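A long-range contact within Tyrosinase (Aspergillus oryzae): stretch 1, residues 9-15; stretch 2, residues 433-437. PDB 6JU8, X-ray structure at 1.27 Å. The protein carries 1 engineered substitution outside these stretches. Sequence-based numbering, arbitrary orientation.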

# COMPACT_ATOMS: atom_id res chain seq x y z
N ILE A 9 32.88 -1.94 16.14
CA ILE A 9 31.93 -0.82 16.08
C ILE A 9 32.52 0.37 16.81
O ILE A 9 32.96 0.28 17.96
CB ILE A 9 30.57 -1.23 16.66
CG1 ILE A 9 29.98 -2.39 15.84
CG2 ILE A 9 29.60 -0.07 16.75
CD1 ILE A 9 29.00 -3.25 16.63
N THR A 10 32.54 1.51 16.12
CA THR A 10 33.15 2.73 16.59
C THR A 10 32.20 3.92 16.46
O THR A 10 32.45 4.97 17.05
CB THR A 10 34.39 3.09 15.74
OG1 THR A 10 34.00 3.13 14.36
CG2 THR A 10 35.43 1.99 15.87
N GLY A 11 31.16 3.79 15.65
CA GLY A 11 30.50 4.99 15.17
C GLY A 11 31.27 5.56 14.00
O GLY A 11 32.38 5.07 13.67
N ILE A 12 30.71 6.53 13.30
CA ILE A 12 31.43 7.11 12.15
C ILE A 12 32.71 7.77 12.64
O ILE A 12 32.72 8.47 13.67
CB ILE A 12 30.51 8.09 11.41
CG1 ILE A 12 29.37 7.32 10.73
CG2 ILE A 12 31.28 8.96 10.43
CD1 ILE A 12 28.25 8.17 10.19
N PRO A 13 33.86 7.51 12.01
CA PRO A 13 35.15 8.01 12.51
C PRO A 13 35.13 9.53 12.61
O PRO A 13 34.49 10.27 11.85
CB PRO A 13 36.17 7.54 11.47
CG PRO A 13 35.52 6.34 10.85
CD PRO A 13 34.04 6.64 10.83
N LYS A 14 35.88 10.02 13.59
CA LYS A 14 35.98 11.44 13.86
C LYS A 14 36.87 12.12 12.83
O LYS A 14 37.98 11.68 12.50
CB LYS A 14 36.51 11.65 15.28
N ASP A 15 36.31 13.19 12.28
CA ASP A 15 37.02 14.04 11.34
C ASP A 15 37.07 15.45 11.93
O ASP A 15 36.02 15.94 12.34
CB ASP A 15 36.32 14.13 9.99
CG ASP A 15 37.18 14.88 8.99
OD1 ASP A 15 37.54 14.25 7.97
OD2 ASP A 15 37.54 16.05 9.24
N ARG A 433 28.00 10.75 22.61
CA ARG A 433 28.90 11.53 21.78
C ARG A 433 30.21 10.79 21.57
O ARG A 433 30.98 11.08 20.64
CB ARG A 433 29.12 12.93 22.36
CG ARG A 433 27.86 13.78 22.26
CD ARG A 433 27.82 14.90 23.31
NE ARG A 433 27.48 14.29 24.60
CZ ARG A 433 26.62 14.62 25.54
NH1 ARG A 433 25.84 15.69 25.44
NH2 ARG A 433 26.52 13.87 26.64
N SER A 434 30.48 9.80 22.42
CA SER A 434 31.70 9.01 22.18
C SER A 434 31.57 8.19 20.90
O SER A 434 32.59 7.73 20.39
CB SER A 434 32.01 8.09 23.36
OG SER A 434 31.00 7.12 23.47
N LEU A 435 30.35 8.01 20.39
CA LEU A 435 30.11 7.30 19.13
C LEU A 435 30.04 8.27 17.96
O LEU A 435 29.67 7.89 16.85
CB LEU A 435 28.80 6.49 19.25
CG LEU A 435 28.82 5.42 20.35
CD1 LEU A 435 27.43 4.83 20.57
CD2 LEU A 435 29.85 4.35 19.99
N ASN A 436 30.39 9.52 18.22
CA ASN A 436 30.54 10.57 17.23
C ASN A 436 29.23 10.96 16.53
O ASN A 436 29.20 11.18 15.32
CB ASN A 436 31.57 10.21 16.15
CG ASN A 436 32.07 11.47 15.46
OD1 ASN A 436 32.04 12.56 16.05
ND2 ASN A 436 32.54 11.39 14.22
N TYR A 437 28.15 11.07 17.28
CA TYR A 437 26.92 11.69 16.81
C TYR A 437 26.32 12.47 17.97
O TYR A 437 26.68 12.27 19.14
CB TYR A 437 25.91 10.67 16.28
CG TYR A 437 25.33 9.74 17.33
CD1 TYR A 437 24.25 10.11 18.10
CD2 TYR A 437 25.90 8.48 17.55
CE1 TYR A 437 23.74 9.25 19.06
CE2 TYR A 437 25.38 7.60 18.49
CZ TYR A 437 24.29 8.00 19.25
OH TYR A 437 23.79 7.12 20.18
O HOH W 1 34.17 4.97 19.15
O HOH W 2 28.44 8.09 14.31
O HOH W 3 33.49 13.61 12.60

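Asn436 makes the one direct hydrogen bond across the contact, and Leu435 adds packing, its CD2 reaching to 4.0 Å from Thr10 O. The CA-to-CB bond of Asn436 points toward the other stretch, and the t rotamer (chi1 -159°) extends the amide along the run from Ile12 to Lys14. There ND2 donates a hydrogen bond to Ile12 O at 3.0 Å, and a chi2 of 26° orients the amide for it. The same ND2 donates to water 3 at 2.9 Å, and that water accepts from Asp15 N, also at 2.9 Å, so one amide group serves two points of the backbone. Asn436 adopts a left-handed backbone (66/42), which asparagine tolerates well, just after the 3-10 segment; its N bonds back to Arg433 O at 2.9 Å.

Gly11 answers a different demand. Its CA approaches Leu435 O at 3.5 Å in a CA-H...O contact, and an ideal CB would lie 2.1 Å from that oxygen. Its phi/psi of 81/170 independently calls for glycine. Water 2 accepts from Ile12 N at 2.9 Å and lies 2.8 Å from Leu435 O, linking two atoms 3.9 Å apart.

The CA-to-CB bond of Thr10 points away from the other stretch; its p rotamer lets OG1 donate to Gly11 O at 2.6 Å.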